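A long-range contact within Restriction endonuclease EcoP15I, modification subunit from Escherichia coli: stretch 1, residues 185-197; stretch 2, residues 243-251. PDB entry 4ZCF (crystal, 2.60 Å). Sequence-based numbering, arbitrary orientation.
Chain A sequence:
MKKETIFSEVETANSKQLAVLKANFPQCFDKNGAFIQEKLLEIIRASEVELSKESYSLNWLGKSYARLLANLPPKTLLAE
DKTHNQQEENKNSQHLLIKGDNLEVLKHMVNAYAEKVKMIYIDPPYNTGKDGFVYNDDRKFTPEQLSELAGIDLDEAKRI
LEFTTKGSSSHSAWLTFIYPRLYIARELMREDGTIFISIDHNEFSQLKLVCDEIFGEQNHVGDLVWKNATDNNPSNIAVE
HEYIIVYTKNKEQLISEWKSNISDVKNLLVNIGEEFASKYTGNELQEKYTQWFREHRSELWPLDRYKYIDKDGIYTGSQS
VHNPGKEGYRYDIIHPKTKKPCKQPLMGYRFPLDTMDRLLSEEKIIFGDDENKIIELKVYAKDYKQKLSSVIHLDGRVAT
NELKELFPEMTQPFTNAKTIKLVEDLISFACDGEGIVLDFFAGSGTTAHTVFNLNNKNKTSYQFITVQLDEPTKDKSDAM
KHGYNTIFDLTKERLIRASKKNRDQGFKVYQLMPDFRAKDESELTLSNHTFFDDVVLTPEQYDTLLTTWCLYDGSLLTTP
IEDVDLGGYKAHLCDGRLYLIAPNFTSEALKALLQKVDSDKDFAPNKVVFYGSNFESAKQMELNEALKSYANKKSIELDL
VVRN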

# COMPACT_ATOMS: atom_id res chain seq x y z
N ALA A 185 6.99 6.68 -8.56
CA ALA A 185 7.73 6.26 -7.37
C ALA A 185 7.39 4.83 -7.01
O ALA A 185 8.33 4.08 -6.72
CB ALA A 185 7.46 7.18 -6.19
N ARG A 186 6.09 4.42 -7.09
CA ARG A 186 5.66 3.04 -6.76
C ARG A 186 6.46 1.97 -7.53
O ARG A 186 6.82 0.93 -6.96
CB ARG A 186 4.14 2.86 -6.99
CG ARG A 186 3.57 1.52 -6.51
CD ARG A 186 2.19 1.31 -7.09
NE ARG A 186 1.55 0.09 -6.61
CZ ARG A 186 1.65 -1.09 -7.21
NH1 ARG A 186 2.42 -1.24 -8.29
NH2 ARG A 186 1.02 -2.15 -6.72
N GLU A 187 6.78 2.26 -8.79
CA GLU A 187 7.53 1.44 -9.71
C GLU A 187 8.95 1.17 -9.22
O GLU A 187 9.47 0.08 -9.46
CB GLU A 187 7.57 2.11 -11.09
CG GLU A 187 6.21 2.55 -11.64
CD GLU A 187 6.12 2.86 -13.12
OE1 GLU A 187 7.03 2.45 -13.87
OE2 GLU A 187 5.11 3.46 -13.54
N LEU A 188 9.57 2.14 -8.50
CA LEU A 188 10.95 2.04 -8.01
C LEU A 188 11.09 1.23 -6.75
O LEU A 188 12.19 0.77 -6.41
CB LEU A 188 11.55 3.43 -7.80
CG LEU A 188 11.55 4.41 -9.01
CD1 LEU A 188 12.37 5.63 -8.67
CD2 LEU A 188 12.10 3.73 -10.30
N MET A 189 9.95 1.03 -6.06
CA MET A 189 9.85 0.32 -4.80
C MET A 189 9.99 -1.15 -4.94
O MET A 189 9.25 -1.78 -5.68
CB MET A 189 8.51 0.64 -4.14
CG MET A 189 8.42 2.04 -3.59
SD MET A 189 6.78 2.49 -2.98
CE MET A 189 6.69 1.40 -1.62
N ARG A 190 10.87 -1.72 -4.12
CA ARG A 190 11.05 -3.17 -3.94
C ARG A 190 9.70 -3.69 -3.38
O ARG A 190 8.98 -2.94 -2.71
CB ARG A 190 12.12 -3.37 -2.86
CG ARG A 190 13.45 -3.94 -3.32
CD ARG A 190 14.56 -3.69 -2.29
NE ARG A 190 14.42 -4.51 -1.09
CZ ARG A 190 15.37 -4.70 -0.17
NH1 ARG A 190 16.56 -4.11 -0.30
NH2 ARG A 190 15.15 -5.47 0.89
N GLU A 191 9.36 -4.95 -3.65
CA GLU A 191 8.09 -5.52 -3.16
C GLU A 191 7.96 -5.42 -1.63
O GLU A 191 6.88 -5.15 -1.12
CB GLU A 191 7.93 -6.96 -3.63
CG GLU A 191 7.67 -7.05 -5.13
CD GLU A 191 6.26 -7.46 -5.50
OE1 GLU A 191 6.00 -8.69 -5.52
OE2 GLU A 191 5.42 -6.57 -5.73
N ASP A 192 9.08 -5.59 -0.92
CA ASP A 192 9.18 -5.54 0.55
C ASP A 192 9.45 -4.10 1.04
O ASP A 192 9.77 -3.91 2.21
CB ASP A 192 10.30 -6.51 1.00
CG ASP A 192 11.74 -6.14 0.65
OD1 ASP A 192 11.94 -5.27 -0.23
OD2 ASP A 192 12.66 -6.72 1.26
N GLY A 193 9.39 -3.13 0.11
CA GLY A 193 9.65 -1.71 0.30
C GLY A 193 8.46 -0.93 0.81
O GLY A 193 7.34 -1.44 0.81
N THR A 194 8.74 0.30 1.30
CA THR A 194 7.77 1.22 1.93
C THR A 194 7.95 2.68 1.55
O THR A 194 9.07 3.13 1.31
CB THR A 194 7.82 1.12 3.48
OG1 THR A 194 9.17 1.18 3.94
CG2 THR A 194 7.14 -0.13 4.03
N ILE A 195 6.86 3.42 1.53
CA ILE A 195 6.81 4.86 1.33
C ILE A 195 6.30 5.49 2.64
O ILE A 195 5.41 4.93 3.26
CB ILE A 195 6.02 5.33 0.06
CG1 ILE A 195 6.07 6.87 -0.11
CG2 ILE A 195 4.58 4.79 0.03
CD1 ILE A 195 5.78 7.42 -1.48
N PHE A 196 6.88 6.62 3.05
CA PHE A 196 6.53 7.46 4.22
C PHE A 196 6.26 8.88 3.65
O PHE A 196 7.06 9.39 2.87
CB PHE A 196 7.73 7.48 5.19
CG PHE A 196 7.96 6.23 6.01
CD1 PHE A 196 8.50 5.10 5.44
CD2 PHE A 196 7.66 6.20 7.37
CE1 PHE A 196 8.71 3.93 6.20
CE2 PHE A 196 7.90 5.05 8.13
CZ PHE A 196 8.44 3.93 7.54
N ILE A 197 5.07 9.47 3.95
CA ILE A 197 4.66 10.80 3.45
C ILE A 197 4.21 11.71 4.56
O ILE A 197 3.17 11.45 5.18
CB ILE A 197 3.59 10.76 2.31
CG1 ILE A 197 3.84 9.63 1.29
CG2 ILE A 197 3.47 12.15 1.62
CD1 ILE A 197 2.71 9.39 0.29
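Stretch 2 (243-251) YIIVYTKNK

Stretch 2 enters as an extended strand, Tyr 243 to Thr 248, and runs antiparallel to the strand of stretch 1 that ends the segment at Ile 197. The two axes approach to 4.5 Å, with 163° between their N-to-C directions, so the strands are ordinary sheet neighbours with a modest twist. The register pairs Thr 194 with Thr 248, Ile 195 with Tyr 247, Phe 196 with Val 246 and Ile 197 with Ile 245.

The first rule here is backbone satisfaction by alternate residues. Ile 195 N donates to Tyr 247 O at 2.9 Å, and Tyr 247 N returns the bond to Ile 195 O at 3.0 Å. One period along, Ile 197 N to Ile 245 O and Ile 245 N to Ile 197 O are both 2.9 Å. The intervening pairs are non-hydrogen-bonded, with CA atoms 4.3 Å apart at Thr 194 and Thr 248 and 4.6 Å apart at Phe 196 and Val 246. Here the CA hydrogens turn toward the carbonyls already in use: Val 246 CA lies 3.3 Å from Ile 195 O, and Phe 196 CA lies 3.3 Å from Ile 245 O.

Side chains alternate accordingly. On the face that carries Thr 194, Phe 196, Val 246 and Thr 248, Val 246 CG1 sits over the ring of Phe 196, 3.9 Å from its centroid and 12° off the normal, while Ile 244 CG2 meets the ring edge, 3.9 Å from Phe 196 CD2. On the other face, Ile 195 CG2 packs 3.7 Å from Tyr 247 CB, and Ile 197 CB lies 3.8 Å from Ile 245 CG1; the ends of Ile 195 and Tyr 247 lead away from the partner strand.

Where stretch 2 leaves its strand, polar groups take over. Gly 193 O, at the end of a type I turn from Arg 190, accepts twice: from Lys 249 N at 3.2 Å and from the hydroxyl Thr 248 OG1 at 3.0 Å. The turn closes with Gly 193 N bonded to Arg 190 O at 2.9 Å, and Arg 190 NE forms a salt bridge to Asp 192 OD1 at 2.7 Å.

Lys 249, a buried residue, has the largest area covered by stretch 1. Its side chain runs past Met 189, CG lying 3.7 Å from Met 189 CB, and carries its ammonium to two backbone carbonyls. There NZ donates to Arg 186 O at 2.9 Å and to Met 189 O at 2.8 Å, and is also hydrogen-bonded elsewhere in the structure. Lys 249 CE lies over one face of the Arg 186 guanidinium, 3.5 Å from NH1. Water 1 links the same two residues, donating to Lys 249 O at 2.5 Å and accepting a weak bond from Arg 186 NH2 at 2.8 Å.

Asn 250 finishes the contact with two weak bonds to Glu 191, from N to O at 3.1 Å and from ND2 to OE1 at 3.4 Å.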

# COMPACT_ATOMS: atom_id res chain seq x y z
N TYR A 243 1.14 14.52 10.39
CA TYR A 243 1.15 13.08 10.15
C TYR A 243 2.25 12.59 9.24
O TYR A 243 2.88 13.37 8.54
CB TYR A 243 -0.22 12.63 9.57
CG TYR A 243 -1.44 13.23 10.25
CD1 TYR A 243 -2.05 12.60 11.33
CD2 TYR A 243 -2.01 14.42 9.79
CE1 TYR A 243 -3.15 13.16 11.98
CE2 TYR A 243 -3.12 14.99 10.43
CZ TYR A 243 -3.70 14.34 11.51
OH TYR A 243 -4.79 14.88 12.14
N ILE A 244 2.46 11.29 9.25
CA ILE A 244 3.35 10.52 8.39
C ILE A 244 2.53 9.27 7.98
O ILE A 244 2.31 8.39 8.81
CB ILE A 244 4.73 10.17 9.03
CG1 ILE A 244 5.41 11.46 9.63
CG2 ILE A 244 5.65 9.44 8.00
CD1 ILE A 244 6.76 11.35 10.34
N ILE A 245 2.01 9.27 6.73
CA ILE A 245 1.27 8.15 6.16
C ILE A 245 2.30 7.12 5.64
O ILE A 245 3.32 7.51 5.10
CB ILE A 245 0.15 8.52 5.14
CG1 ILE A 245 0.68 8.69 3.73
CG2 ILE A 245 -0.71 9.72 5.57
CD1 ILE A 245 -0.40 8.50 2.72
N VAL A 246 2.08 5.82 5.88
CA VAL A 246 3.02 4.76 5.50
C VAL A 246 2.29 3.71 4.64
O VAL A 246 1.18 3.31 4.98
CB VAL A 246 3.70 4.14 6.76
CG1 VAL A 246 4.80 3.16 6.39
CG2 VAL A 246 4.24 5.20 7.70
N TYR A 247 2.88 3.33 3.51
CA TYR A 247 2.34 2.31 2.61
C TYR A 247 3.48 1.40 2.19
O TYR A 247 4.64 1.75 2.31
CB TYR A 247 1.65 2.93 1.35
CG TYR A 247 0.24 3.45 1.56
CD1 TYR A 247 -0.00 4.62 2.28
CD2 TYR A 247 -0.86 2.77 1.04
CE1 TYR A 247 -1.29 5.08 2.51
CE2 TYR A 247 -2.16 3.22 1.26
CZ TYR A 247 -2.37 4.39 1.98
OH TYR A 247 -3.64 4.89 2.16
N THR A 248 3.13 0.21 1.73
CA THR A 248 4.06 -0.80 1.26
C THR A 248 3.75 -1.09 -0.21
O THR A 248 2.66 -0.73 -0.67
CB THR A 248 4.01 -2.03 2.19
OG1 THR A 248 4.98 -2.99 1.79
CG2 THR A 248 2.65 -2.66 2.28
N LYS A 249 4.71 -1.67 -0.96
CA LYS A 249 4.45 -2.03 -2.36
C LYS A 249 3.59 -3.29 -2.38
O LYS A 249 2.57 -3.34 -3.05
CB LYS A 249 5.75 -2.24 -3.14
CG LYS A 249 5.67 -1.65 -4.53
CD LYS A 249 5.26 -2.65 -5.60
CE LYS A 249 5.52 -2.11 -6.98
NZ LYS A 249 6.98 -1.98 -7.28
N ASN A 250 3.99 -4.27 -1.56
CA ASN A 250 3.28 -5.53 -1.39
C ASN A 250 3.27 -5.90 0.08
O ASN A 250 4.30 -6.34 0.60
CB ASN A 250 3.95 -6.65 -2.21
CG ASN A 250 3.15 -7.91 -2.32
OD1 ASN A 250 2.14 -8.11 -1.64
ND2 ASN A 250 3.60 -8.79 -3.18
N LYS A 251 2.08 -5.78 0.73
CA LYS A 251 1.86 -6.13 2.13
C LYS A 251 2.30 -7.55 2.49
O LYS A 251 2.72 -7.78 3.62
CB LYS A 251 0.40 -5.89 2.52
CG LYS A 251 0.14 -5.88 4.04
CD LYS A 251 0.56 -4.60 4.73
CE LYS A 251 0.24 -4.68 6.20
NZ LYS A 251 0.55 -3.41 6.91
O HOH W 1 1.16 -1.46 -4.00